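Local coordinates for protein serpin-12 (Manduca sexta, PDB 6CJ7) that probably acts as a serpin-type serine protease inhibitor that controls the prophenoloxidase activation system in the larval hemolymph of the insect, at residues G56-E61 and V292-T297; N97-S102 and S121-T126; N106-F111 and L302-S307; F296-E301 and S312-S317. All blocks are in the same frame, centred on the assembly; numbering follows the deposited sequence.

In the fold
All four contacts gather at one end of the serpin fold, with centres between about 8 and 19 Å apart. Contacts 1 and 4 are the nearest pair, about 8 Å between centres, and share Phe296 and Thr297. From them the chain runs on through residues 302-307 of contact 3 to 312-317 of contact 4. Contact 2, which joins strands 92-102 and 123-126, is nested within the loop closed by contact 1. Strand 106-107 and helix 109-118 of contact 3 lie between those two strands in sequence; the centres of contacts 2 and 3 are about 11 Å apart. Late chain between helix 284-289 and strand 317-326 is thereby tied to early helices and strands.

Contact 1: residues G56-E61 and V292-T297; sequences GNTLDE and VSSIFT
Asn57 brushes the late chain first, its OD1 coming to 4.1 Å from Ser294 CB. The contact packs the opening turns of helix 56-66, helix C of the serpin fold, against the 3-10 segment 293-296, which follows helix 284-289. Thr58 comes next and uses both its branches. Its OG1 accepts from Glu301 N, farther along the late chain, and makes at most a weak bond with Ser294 OG. The methyl branch serves apolar packing instead, CG2 lying 3.9 Å from Ile295 CG2, and the two side chains cross at about a right angle. A threonine suits this border, since one branch answers a backbone N-H and the other an apolar neighbour.

One turn later Glu61 carries most of the polar contact. CG stands anti to the carbonyl carbon (chi1 -78°), and the chain runs extended beyond it toward Ser294. OE1 is gripped twice: Ser294 N reaches its syn lone pair at 3.0 Å, while Ser294 OG donates to the same oxygen from above the carboxylate plane at 2.7 Å. The negative group sits by the N-terminal N-H groups of the 3-10 turn, a placement that probably steadies its charge. An alanine at Glu61 would probably leave both Ser294 N and Ser294 OG without their acceptor. A water accepts from Ser293 N and gives a weak bond to Glu61 OE2. At the backbone of the same glutamate, Val292 CG1 packs 3.9 Å from the carbonyl oxygen, Glu61 O.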
loop_
_atom_site.group_PDB
_atom_site.type_symbol
_atom_site.label_atom_id
_atom_site.label_comp_id
_atom_site.label_asym_id
_atom_site.label_seq_id
_atom_site.Cartn_x
_atom_site.Cartn_y
_atom_site.Cartn_z
ATOM N N GLY A 56 -19.978 -19.368 -3.628
ATOM C CA GLY A 56 -19.430 -20.636 -4.079
ATOM C C GLY A 56 -17.925 -20.705 -3.963
ATOM O O GLY A 56 -17.335 -20.277 -2.964
ATOM N N ASN A 57 -17.285 -21.243 -5.006
ATOM C CA ASN A 57 -15.838 -21.436 -4.956
ATOM C C ASN A 57 -15.080 -20.111 -4.907
ATOM O O ASN A 57 -14.003 -20.040 -4.305
ATOM C CB ASN A 57 -15.365 -22.261 -6.154
ATOM C CG ASN A 57 -13.857 -22.457 -6.164
ATOM O OD1 ASN A 57 -13.168 -22.045 -7.102
ATOM N ND2 ASN A 57 -13.331 -23.069 -5.106
ATOM N N THR A 58 -15.615 -19.053 -5.526
ATOM C CA THR A 58 -14.950 -17.752 -5.466
ATOM C C THR A 58 -14.946 -17.202 -4.047
ATOM O O THR A 58 -13.932 -16.665 -3.580
ATOM C CB THR A 58 -15.636 -16.774 -6.422
ATOM O OG1 THR A 58 -15.639 -17.351 -7.742
ATOM C CG2 THR A 58 -14.914 -15.422 -6.465
ATOM N N LEU A 59 -16.080 -17.299 -3.362
ATOM C CA LEU A 59 -16.146 -16.870 -1.970
ATOM C C LEU A 59 -15.187 -17.677 -1.105
ATOM O O LEU A 59 -14.517 -17.124 -0.224
ATOM C CB LEU A 59 -17.584 -17.010 -1.467
ATOM C CG LEU A 59 -17.894 -16.709 0.008
ATOM C CD1 LEU A 59 -17.567 -15.238 0.355
ATOM C CD2 LEU A 59 -19.346 -17.032 0.294
ATOM N N ASP A 60 -15.106 -18.987 -1.351
ATOM C CA ASP A 60 -14.219 -19.857 -0.584
ATOM C C ASP A 60 -12.762 -19.433 -0.753
ATOM O O ASP A 60 -12.026 -19.292 0.232
ATOM C CB ASP A 60 -14.422 -21.315 -1.023
ATOM C CG ASP A 60 -13.421 -22.269 -0.380
ATOM O OD1 ASP A 60 -13.509 -22.502 0.843
ATOM O OD2 ASP A 60 -12.549 -22.800 -1.103
ATOM N N GLU A 61 -12.338 -19.199 -2.005
ATOM C CA GLU A 61 -10.971 -18.756 -2.274
ATOM C C GLU A 61 -10.661 -17.449 -1.565
ATOM O O GLU A 61 -9.589 -17.295 -0.967
ATOM C CB GLU A 61 -10.748 -18.592 -3.784
ATOM C CG GLU A 61 -10.523 -19.905 -4.525
ATOM C CD GLU A 61 -10.024 -19.731 -5.965
ATOM O OE1 GLU A 61 -9.995 -18.592 -6.480
ATOM O OE2 GLU A 61 -9.661 -20.753 -6.588
ATOM N N VAL A 292 -6.404 -16.850 -5.538
ATOM C CA VAL A 292 -7.706 -16.252 -5.821
ATOM C C VAL A 292 -7.912 -16.155 -7.327
ATOM O O VAL A 292 -8.582 -15.238 -7.815
ATOM C CB VAL A 292 -7.861 -14.875 -5.144
ATOM C CG1 VAL A 292 -7.861 -15.025 -3.625
ATOM C CG2 VAL A 292 -6.760 -13.928 -5.568
ATOM N N SER A 293 -7.367 -17.121 -8.074
ATOM C CA SER A 293 -7.441 -17.060 -9.529
ATOM C C SER A 293 -8.873 -17.092 -10.060
ATOM O O SER A 293 -9.113 -16.621 -11.178
ATOM C CB SER A 293 -6.624 -18.209 -10.134
ATOM O OG SER A 293 -7.195 -19.465 -9.811
ATOM N N SER A 294 -9.834 -17.618 -9.290
ATOM C CA SER A 294 -11.194 -17.746 -9.809
ATOM C C SER A 294 -11.795 -16.400 -10.194
ATOM O O SER A 294 -12.649 -16.348 -11.090
ATOM C CB SER A 294 -12.102 -18.450 -8.794
ATOM O OG SER A 294 -12.217 -17.681 -7.618
ATOM N N ILE A 295 -11.369 -15.306 -9.549
ATOM C CA ILE A 295 -12.020 -14.019 -9.792
ATOM C C ILE A 295 -11.822 -13.524 -11.215
ATOM O O ILE A 295 -12.600 -12.683 -11.677
ATOM C CB ILE A 295 -11.564 -12.914 -8.813
ATOM C CG1 ILE A 295 -10.111 -12.511 -9.084
ATOM C CG2 ILE A 295 -11.769 -13.328 -7.348
ATOM C CD1 ILE A 295 -9.633 -11.418 -8.140
ATOM N N PHE A 296 -10.783 -14.001 -11.925
ATOM C CA PHE A 296 -10.525 -13.572 -13.295
ATOM C C PHE A 296 -11.167 -14.479 -14.338
ATOM O O PHE A 296 -11.194 -14.106 -15.514
ATOM C CB PHE A 296 -9.009 -13.496 -13.554
ATOM C CG PHE A 296 -8.281 -12.571 -12.614
ATOM C CD1 PHE A 296 -8.377 -11.199 -12.767
ATOM C CD2 PHE A 296 -7.526 -13.074 -11.565
ATOM C CE1 PHE A 296 -7.724 -10.338 -11.899
ATOM C CE2 PHE A 296 -6.877 -12.222 -10.685
ATOM C CZ PHE A 296 -6.979 -10.856 -10.849
ATOM N N THR A 297 -11.694 -15.638 -13.935
ATOM C CA THR A 297 -12.200 -16.637 -14.868
ATOM C C THR A 297 -13.664 -16.384 -15.198
ATOM O O THR A 297 -14.391 -15.717 -14.458
ATOM C CB THR A 297 -12.053 -18.058 -14.302
ATOM O OG1 THR A 297 -13.014 -18.268 -13.260
ATOM C CG2 THR A 297 -10.651 -18.271 -13.742
HETATM O O HOH W 1 -6.433 -19.735 -7.249
#

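Contact 2: residues N97-S102 and S121-T126; sequences NNVFLS and SDLTPT
Thr124 OG1 donates to Asn98 OD1 at 2.8 Å, a short bond between side chains that cross at about a right angle. A water joins the same two residues, accepting from Asn98 ND2 and donating to Thr124 OG1. Asn98 OD1 also takes a weak bond from Val99 N, whose cross-strand acceptor is Asp122 O. A leucine in place of Asn98 would probably leave Thr124 OG1 without its acceptor and the water without the amide that holds it. Asp122 lies beside Asn98 with its carboxylate only 8° from the amide plane, and its OD1 forms a salt bridge with Lys112.

Strands 92-102 and 123-126 are parallel neighbours, strands 2 and 1 of serpin sheet A. Backbone bonds alternate along the pair: Thr124 N to Val99 O at 2.8 Å, Leu101 N to Thr124 O at 2.9 Å, then Thr126 N to Leu101 O. On one face Leu123 CD1 packs 3.6 Å from Val99 CG1 and also touches Leu101 CB; Leu107 and Leu305 pack on Leu101 and Leu123. On the other, Phe100 lies beside Thr124 and presents its ring edge to Thr126, whose OG1 sits in the ring plane 3.3 Å from CD2.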
loop_
_atom_site.group_PDB
_atom_site.type_symbol
_atom_site.label_atom_id
_atom_site.label_comp_id
_atom_site.label_asym_id
_atom_site.label_seq_id
_atom_site.Cartn_x
_atom_site.Cartn_y
_atom_site.Cartn_z
ATOM N N ASN A 97 -10.712 4.204 -4.240
ATOM C CA ASN A 97 -11.177 2.831 -4.408
ATOM C C ASN A 97 -12.436 2.849 -5.261
ATOM O O ASN A 97 -13.345 3.641 -5.004
ATOM C CB ASN A 97 -11.471 2.173 -3.046
ATOM C CG ASN A 97 -10.324 2.336 -2.055
ATOM O OD1 ASN A 97 -9.220 1.849 -2.296
ATOM N ND2 ASN A 97 -10.593 3.007 -0.930
ATOM N N ASN A 98 -12.493 1.992 -6.282
ATOM C CA ASN A 98 -13.718 1.946 -7.078
ATOM C C ASN A 98 -13.791 0.629 -7.834
ATOM O O ASN A 98 -12.779 -0.027 -8.099
ATOM C CB ASN A 98 -13.790 3.124 -8.068
ATOM C CG ASN A 98 -15.205 3.664 -8.265
ATOM O OD1 ASN A 98 -16.186 2.912 -8.304
ATOM N ND2 ASN A 98 -15.315 4.982 -8.417
ATOM N N VAL A 99 -15.014 0.258 -8.195
ATOM C CA VAL A 99 -15.285 -0.892 -9.055
ATOM C C VAL A 99 -16.041 -0.351 -10.260
ATOM O O VAL A 99 -17.177 0.120 -10.125
ATOM C CB VAL A 99 -16.106 -1.975 -8.338
ATOM C CG1 VAL A 99 -16.312 -3.189 -9.256
ATOM C CG2 VAL A 99 -15.457 -2.394 -7.035
ATOM N N PHE A 100 -15.417 -0.406 -11.433
ATOM C CA PHE A 100 -16.020 0.099 -12.657
ATOM C C PHE A 100 -16.633 -1.082 -13.394
ATOM O O PHE A 100 -15.916 -1.915 -13.956
ATOM C CB PHE A 100 -14.985 0.837 -13.502
ATOM C CG PHE A 100 -14.471 2.092 -12.845
ATOM C CD1 PHE A 100 -13.259 2.095 -12.163
ATOM C CD2 PHE A 100 -15.214 3.265 -12.896
ATOM C CE1 PHE A 100 -12.786 3.254 -11.543
ATOM C CE2 PHE A 100 -14.753 4.426 -12.276
ATOM C CZ PHE A 100 -13.537 4.418 -11.601
ATOM N N LEU A 101 -17.959 -1.167 -13.348
ATOM C CA LEU A 101 -18.712 -2.308 -13.859
ATOM C C LEU A 101 -19.347 -1.954 -15.198
ATOM O O LEU A 101 -20.097 -0.973 -15.296
ATOM C CB LEU A 101 -19.785 -2.728 -12.860
ATOM C CG LEU A 101 -20.708 -3.834 -13.336
ATOM C CD1 LEU A 101 -19.942 -5.138 -13.371
ATOM C CD2 LEU A 101 -21.855 -3.912 -12.355
ATOM N N SER A 102 -19.073 -2.771 -16.216
ATOM C CA SER A 102 -19.638 -2.543 -17.538
ATOM C C SER A 102 -21.152 -2.401 -17.480
ATOM O O SER A 102 -21.833 -3.130 -16.757
ATOM C CB SER A 102 -19.273 -3.702 -18.465
ATOM O OG SER A 102 -20.097 -3.733 -19.611
ATOM N N SER A 121 -15.473 3.027 -1.029
ATOM C CA SER A 121 -15.367 2.615 -2.423
ATOM C C SER A 121 -16.727 2.851 -3.066
ATOM O O SER A 121 -17.569 3.580 -2.528
ATOM C CB SER A 121 -14.885 1.161 -2.509
ATOM O OG SER A 121 -14.600 0.783 -3.853
ATOM N N ASP A 122 -16.954 2.241 -4.227
ATOM C CA ASP A 122 -18.207 2.447 -4.938
ATOM C C ASP A 122 -18.341 1.361 -5.991
ATOM O O ASP A 122 -17.403 0.615 -6.268
ATOM C CB ASP A 122 -18.252 3.831 -5.589
ATOM C CG ASP A 122 -19.646 4.412 -5.652
ATOM O OD1 ASP A 122 -20.633 3.653 -5.505
ATOM O OD2 ASP A 122 -19.747 5.643 -5.865
ATOM N N LEU A 123 -19.539 1.266 -6.557
ATOM C CA LEU A 123 -19.795 0.431 -7.721
ATOM C C LEU A 123 -20.342 1.349 -8.806
ATOM O O LEU A 123 -21.439 1.896 -8.661
ATOM C CB LEU A 123 -20.767 -0.697 -7.374
ATOM C CG LEU A 123 -21.042 -1.773 -8.424
ATOM C CD1 LEU A 123 -19.772 -2.374 -8.955
ATOM C CD2 LEU A 123 -21.922 -2.863 -7.823
ATOM N N THR A 124 -19.578 1.511 -9.885
ATOM C CA THR A 124 -19.789 2.603 -10.844
ATOM C C THR A 124 -20.066 2.064 -12.242
ATOM O O THR A 124 -19.173 1.451 -12.857
ATOM C CB THR A 124 -18.567 3.526 -10.862
ATOM O OG1 THR A 124 -18.352 4.075 -9.556
ATOM C CG2 THR A 124 -18.775 4.677 -11.847
ATOM N N PRO A 125 -21.265 2.258 -12.792
ATOM C CA PRO A 125 -21.517 1.817 -14.170
ATOM C C PRO A 125 -20.622 2.562 -15.148
ATOM O O PRO A 125 -20.403 3.770 -15.024
ATOM C CB PRO A 125 -22.997 2.154 -14.393
ATOM C CG PRO A 125 -23.566 2.342 -13.035
ATOM C CD PRO A 125 -22.457 2.852 -12.168
ATOM N N THR A 126 -20.091 1.821 -16.119
ATOM C CA THR A 126 -19.081 2.332 -17.040
ATOM C C THR A 126 -19.296 1.735 -18.421
ATOM O O THR A 126 -19.457 0.518 -18.550
ATOM C CB THR A 126 -17.673 1.986 -16.535
ATOM O OG1 THR A 126 -17.490 2.530 -15.223
ATOM C CG2 THR A 126 -16.603 2.542 -17.475
HETATM O O HOH W 2 -17.531 6.946 -8.841
#

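Contact 3: residues N106-F111 and L302-S307; sequences NLNPQF and LYNLGS
A small antiparallel sheet of two strands, 106-107 and 306-307, joins here to the capped start of helix 109-118, helix E of the serpin fold. Asn106 and Ser307 form its hydrogen-bonded pair: Asn106 N donates to Ser307 O at 2.8 Å, and Ser307 N returns a bond to Asn106 O. Leu107 faces Gly306 as a non-hydrogen-bonded pair. Glycine suits that position because a beta carbon on Gly306 would press close against Asn106 O.

Beyond the strands, Asn108 N bonds to Leu305 O at 3.0 Å. Asn108 is the N-cap of the helix. With CG anti to its own backbone N (chi1 -178°), the amide lies close to Asn304 O, CG at 3.2 Å, and its OD1 accepts from Phe111 N at 2.9 Å. A water accepts from Asn108 ND2 and donates to Tyr303 O, so both ends of the amide are engaged. Phe111, in the first turn of the helix, offers a ring face to Leu305. Leu305 CG stands over the centre of the ring, 3.8 Å from the centroid, in a CH-pi contact, and Leu305 CD1 approaches Phe111 CZ to 3.6 Å. Leu123 touches both of these side chains.

The chemistry therefore divides in two: backbone bonds pair the strands, whereas the helix start is held by the Asn108 N bond to Leu305 O together with the packing of Phe111 on buried Leu305, and the Asn108 cap satisfies Phe111 N.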
loop_
_atom_site.group_PDB
_atom_site.type_symbol
_atom_site.label_atom_id
_atom_site.label_comp_id
_atom_site.label_asym_id
_atom_site.label_seq_id
_atom_site.Cartn_x
_atom_site.Cartn_y
_atom_site.Cartn_z
ATOM N N ASN A 106 -26.156 -5.204 -14.659
ATOM C CA ASN A 106 -26.888 -4.394 -13.699
ATOM C C ASN A 106 -26.173 -4.464 -12.358
ATOM O O ASN A 106 -25.863 -5.554 -11.872
ATOM C CB ASN A 106 -28.329 -4.884 -13.560
ATOM C CG ASN A 106 -29.117 -4.723 -14.839
ATOM O OD1 ASN A 106 -29.169 -3.635 -15.415
ATOM N ND2 ASN A 106 -29.721 -5.808 -15.303
ATOM N N LEU A 107 -25.911 -3.308 -11.762
ATOM C CA LEU A 107 -25.212 -3.318 -10.488
ATOM C C LEU A 107 -26.150 -3.797 -9.384
ATOM O O LEU A 107 -27.368 -3.611 -9.446
ATOM C CB LEU A 107 -24.643 -1.933 -10.160
ATOM C CG LEU A 107 -25.516 -0.716 -9.849
ATOM C CD1 LEU A 107 -26.021 -0.717 -8.411
ATOM C CD2 LEU A 107 -24.698 0.540 -10.114
ATOM N N ASN A 108 -25.572 -4.460 -8.390
ATOM C CA ASN A 108 -26.315 -4.869 -7.205
ATOM C C ASN A 108 -26.349 -3.707 -6.217
ATOM O O ASN A 108 -25.286 -3.253 -5.775
ATOM C CB ASN A 108 -25.654 -6.104 -6.595
ATOM C CG ASN A 108 -26.388 -6.643 -5.388
ATOM O OD1 ASN A 108 -26.317 -6.084 -4.298
ATOM N ND2 ASN A 108 -27.094 -7.752 -5.578
ATOM N N PRO A 109 -27.524 -3.168 -5.885
ATOM C CA PRO A 109 -27.567 -1.992 -5.001
ATOM C C PRO A 109 -27.031 -2.263 -3.609
ATOM O O PRO A 109 -26.477 -1.349 -2.981
ATOM C CB PRO A 109 -29.059 -1.632 -4.971
ATOM C CG PRO A 109 -29.642 -2.299 -6.188
ATOM C CD PRO A 109 -28.862 -3.561 -6.360
ATOM N N GLN A 110 -27.176 -3.492 -3.110
ATOM C CA GLN A 110 -26.668 -3.824 -1.784
ATOM C C GLN A 110 -25.147 -3.850 -1.769
ATOM O O GLN A 110 -24.523 -3.366 -0.816
ATOM C CB GLN A 110 -27.241 -5.166 -1.324
ATOM C CG GLN A 110 -26.703 -5.680 0.002
ATOM C CD GLN A 110 -27.462 -6.909 0.500
ATOM O OE1 GLN A 110 -27.553 -7.922 -0.195
ATOM N NE2 GLN A 110 -28.014 -6.816 1.705
ATOM N N PHE A 111 -24.532 -4.415 -2.815
ATOM C CA PHE A 111 -23.079 -4.335 -2.933
ATOM C C PHE A 111 -22.624 -2.882 -2.965
ATOM O O PHE A 111 -21.649 -2.500 -2.298
ATOM C CB PHE A 111 -22.617 -5.073 -4.198
ATOM C CG PHE A 111 -21.115 -5.150 -4.356
ATOM C CD1 PHE A 111 -20.402 -4.083 -4.876
ATOM C CD2 PHE A 111 -20.429 -6.294 -3.983
ATOM C CE1 PHE A 111 -19.024 -4.152 -5.033
ATOM C CE2 PHE A 111 -19.039 -6.370 -4.144
ATOM C CZ PHE A 111 -18.348 -5.293 -4.662
ATOM N N LEU A 302 -19.582 -13.962 -8.856
ATOM C CA LEU A 302 -19.727 -12.606 -8.341
ATOM C C LEU A 302 -21.115 -12.068 -8.656
ATOM O O LEU A 302 -21.291 -10.872 -8.909
ATOM C CB LEU A 302 -18.636 -11.692 -8.910
ATOM C CG LEU A 302 -17.221 -12.102 -8.520
ATOM C CD1 LEU A 302 -16.177 -11.451 -9.442
ATOM C CD2 LEU A 302 -16.965 -11.754 -7.032
ATOM N N TYR A 303 -22.119 -12.950 -8.647
ATOM C CA TYR A 303 -23.462 -12.556 -9.047
ATOM C C TYR A 303 -24.080 -11.538 -8.098
ATOM O O TYR A 303 -24.973 -10.787 -8.507
ATOM C CB TYR A 303 -24.351 -13.801 -9.148
ATOM C CG TYR A 303 -25.641 -13.551 -9.879
ATOM C CD1 TYR A 303 -25.658 -13.465 -11.267
ATOM C CD2 TYR A 303 -26.846 -13.394 -9.188
ATOM C CE1 TYR A 303 -26.834 -13.230 -11.956
ATOM C CE2 TYR A 303 -28.025 -13.150 -9.871
ATOM C CZ TYR A 303 -28.014 -13.067 -11.247
ATOM O OH TYR A 303 -29.181 -12.826 -11.933
ATOM N N ASN A 304 -23.636 -11.481 -6.848
ATOM C CA ASN A 304 -24.168 -10.495 -5.916
ATOM C C ASN A 304 -23.416 -9.172 -5.989
ATOM O O ASN A 304 -23.655 -8.285 -5.158
ATOM C CB ASN A 304 -24.155 -11.023 -4.489
ATOM C CG ASN A 304 -25.206 -12.075 -4.247
ATOM O OD1 ASN A 304 -24.964 -13.031 -3.509
ATOM N ND2 ASN A 304 -26.373 -11.913 -4.852
ATOM N N LEU A 305 -22.501 -9.035 -6.949
ATOM C CA LEU A 305 -21.926 -7.755 -7.329
ATOM C C LEU A 305 -22.678 -7.142 -8.512
ATOM O O LEU A 305 -22.970 -5.941 -8.506
ATOM C CB LEU A 305 -20.443 -7.954 -7.652
ATOM C CG LEU A 305 -19.567 -6.749 -7.963
ATOM C CD1 LEU A 305 -18.106 -7.125 -7.753
ATOM C CD2 LEU A 305 -19.772 -6.284 -9.399
ATOM N N GLY A 306 -22.983 -7.945 -9.529
ATOM C CA GLY A 306 -23.753 -7.486 -10.675
ATOM C C GLY A 306 -24.227 -8.677 -11.476
ATOM O O GLY A 306 -23.819 -9.815 -11.231
ATOM N N SER A 307 -25.086 -8.404 -12.458
ATOM C CA SER A 307 -25.740 -9.501 -13.159
ATOM C C SER A 307 -26.066 -9.112 -14.593
ATOM O O SER A 307 -26.389 -7.958 -14.889
ATOM C CB SER A 307 -27.020 -9.938 -12.434
ATOM O OG SER A 307 -27.946 -8.872 -12.350
HETATM O O HOH W 3 -27.503 -7.265 -10.142
HETATM O O HOH W 4 -29.561 -8.479 -15.220
HETATM O O HOH W 5 -27.069 -9.235 -8.247
#

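Contact 4: residues F296-E301 and S312-S317; sequences FTQQAE and SPQVSS
Gln314 lays its aliphatic carbons, rather than its amide, against the carbonyl of Thr297, and no direct hydrogen bond joins the two segments. The contact folds a type I beta turn, Thr297 to Ala300, onto the chain leading into strand 317-326, strand 5 of serpin sheet A. Within the turn Ala300 N bonds to Thr297 O, and Thr297 OG1 accepts from Gln299 N in an ST turn while donating to Ser294 O.

Gln314 CB approaches Thr297 O to 3.2 Å. Its CG lies between the backbone N and the carbonyl carbon (chi1 69°), the crowded position, and the bend that follows (chi2 -87°) turns CD toward Gln298; Gln314 OE1 lies 3.7 Å from Gln298 CG. The two glutamine amides stand 80° apart in plane. A water accepts from Gln298 NE2; its contact with Gln314 NE2 is so short that a bridge there is doubtful.

Ala300 is small enough to come in close, CB at 3.7 Å from Gln314 CB. Beside it Ser312 OG donates to Pro313 O at 2.8 Å and accepts from Leu302 N, while the same OG lies 3.3 Å from Ala300 O. Farther along, Val315 meets Phe296 obliquely, CG1 lying 3.6 Å from CE1, while helix 284-289 also touches the phenyl group. The carbonyl oxygen of Val315 lies at the ring edge, 3.5 Å from Phe296 CD1.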
loop_
_atom_site.group_PDB
_atom_site.type_symbol
_atom_site.label_atom_id
_atom_site.label_comp_id
_atom_site.label_asym_id
_atom_site.label_seq_id
_atom_site.Cartn_x
_atom_site.Cartn_y
_atom_site.Cartn_z
ATOM N N PHE A 296 -10.783 -14.001 -11.925
ATOM C CA PHE A 296 -10.525 -13.572 -13.295
ATOM C C PHE A 296 -11.167 -14.479 -14.338
ATOM O O PHE A 296 -11.194 -14.106 -15.514
ATOM C CB PHE A 296 -9.009 -13.496 -13.554
ATOM C CG PHE A 296 -8.281 -12.571 -12.614
ATOM C CD1 PHE A 296 -8.377 -11.199 -12.767
ATOM C CD2 PHE A 296 -7.526 -13.074 -11.565
ATOM C CE1 PHE A 296 -7.724 -10.338 -11.899
ATOM C CE2 PHE A 296 -6.877 -12.222 -10.685
ATOM C CZ PHE A 296 -6.979 -10.856 -10.849
ATOM N N THR A 297 -11.694 -15.638 -13.935
ATOM C CA THR A 297 -12.200 -16.637 -14.868
ATOM C C THR A 297 -13.664 -16.384 -15.198
ATOM O O THR A 297 -14.391 -15.717 -14.458
ATOM C CB THR A 297 -12.053 -18.058 -14.302
ATOM O OG1 THR A 297 -13.014 -18.268 -13.260
ATOM C CG2 THR A 297 -10.651 -18.271 -13.742
ATOM N N GLN A 298 -14.102 -16.954 -16.317
ATOM C CA GLN A 298 -15.522 -16.881 -16.625
ATOM C C GLN A 298 -16.346 -17.807 -15.742
ATOM O O GLN A 298 -17.571 -17.857 -15.899
ATOM C CB GLN A 298 -15.725 -17.141 -18.122
ATOM C CG GLN A 298 -15.328 -15.898 -18.948
ATOM C CD GLN A 298 -14.896 -16.201 -20.370
ATOM O OE1 GLN A 298 -14.496 -17.321 -20.687
ATOM N NE2 GLN A 298 -14.970 -15.192 -21.235
ATOM N N GLN A 299 -15.712 -18.505 -14.793
ATOM C CA GLN A 299 -16.397 -19.230 -13.732
ATOM C C GLN A 299 -16.486 -18.427 -12.439
ATOM O O GLN A 299 -16.963 -18.956 -11.429
ATOM C CB GLN A 299 -15.704 -20.569 -13.453
ATOM C CG GLN A 299 -15.876 -21.598 -14.564
ATOM C CD GLN A 299 -15.113 -21.216 -15.814
ATOM O OE1 GLN A 299 -13.925 -20.900 -15.753
ATOM N NE2 GLN A 299 -15.796 -21.222 -16.952
ATOM N N ALA A 300 -16.029 -17.174 -12.448
ATOM C CA ALA A 300 -16.128 -16.331 -11.263
ATOM C C ALA A 300 -17.567 -16.230 -10.795
ATOM O O ALA A 300 -18.480 -16.022 -11.600
ATOM C CB ALA A 300 -15.589 -14.933 -11.554
ATOM N N GLU A 301 -17.758 -16.361 -9.488
ATOM C CA GLU A 301 -19.082 -16.329 -8.861
ATOM C C GLU A 301 -19.201 -15.006 -8.115
ATOM O O GLU A 301 -18.948 -14.921 -6.913
ATOM C CB GLU A 301 -19.274 -17.521 -7.933
ATOM C CG GLU A 301 -19.342 -18.836 -8.665
ATOM C CD GLU A 301 -20.653 -18.980 -9.425
ATOM O OE1 GLU A 301 -21.671 -18.409 -8.984
ATOM O OE2 GLU A 301 -20.671 -19.663 -10.466
ATOM N N SER A 312 -22.817 -13.928 -14.147
ATOM C CA SER A 312 -21.966 -13.150 -13.262
ATOM C C SER A 312 -20.877 -12.441 -14.059
ATOM O O SER A 312 -20.346 -12.997 -15.024
ATOM C CB SER A 312 -21.322 -14.049 -12.221
ATOM O OG SER A 312 -20.365 -13.320 -11.467
ATOM N N PRO A 313 -20.510 -11.222 -13.689
ATOM C CA PRO A 313 -19.283 -10.631 -14.234
ATOM C C PRO A 313 -18.066 -11.325 -13.645
ATOM O O PRO A 313 -18.152 -12.092 -12.690
ATOM C CB PRO A 313 -19.363 -9.171 -13.787
ATOM C CG PRO A 313 -20.101 -9.257 -12.464
ATOM C CD PRO A 313 -21.105 -10.390 -12.620
ATOM N N GLN A 314 -16.915 -11.068 -14.255
ATOM C CA GLN A 314 -15.644 -11.426 -13.638
ATOM C C GLN A 314 -14.731 -10.212 -13.673
ATOM O O GLN A 314 -15.021 -9.210 -14.336
ATOM C CB GLN A 314 -14.973 -12.624 -14.327
ATOM C CG GLN A 314 -14.461 -12.357 -15.722
ATOM C CD GLN A 314 -15.507 -12.579 -16.791
ATOM O OE1 GLN A 314 -16.517 -13.280 -16.574
ATOM N NE2 GLN A 314 -15.294 -11.974 -17.946
ATOM N N VAL A 315 -13.622 -10.306 -12.937
ATOM C CA VAL A 315 -12.645 -9.217 -12.901
ATOM C C VAL A 315 -11.850 -9.223 -14.198
ATOM O O VAL A 315 -11.210 -10.225 -14.541
ATOM C CB VAL A 315 -11.709 -9.342 -11.694
ATOM C CG1 VAL A 315 -10.660 -8.214 -11.734
ATOM C CG2 VAL A 315 -12.506 -9.302 -10.378
ATOM N N SER A 316 -11.918 -8.120 -14.943
ATOM C CA SER A 316 -11.120 -7.996 -16.158
ATOM C C SER A 316 -9.749 -7.416 -15.873
ATOM O O SER A 316 -8.753 -7.859 -16.466
ATOM C CB SER A 316 -11.825 -7.114 -17.192
ATOM O OG SER A 316 -13.145 -7.571 -17.413
ATOM N N SER A 317 -9.685 -6.405 -15.017
ATOM C CA SER A 317 -8.433 -5.766 -14.654
ATOM C C SER A 317 -8.491 -5.434 -13.170
ATOM O O SER A 317 -9.538 -5.020 -12.668
ATOM C CB SER A 317 -8.197 -4.486 -15.471
ATOM O OG SER A 317 -7.947 -4.802 -16.831
HETATM O O HOH W 6 -15.952 -12.620 -20.234
#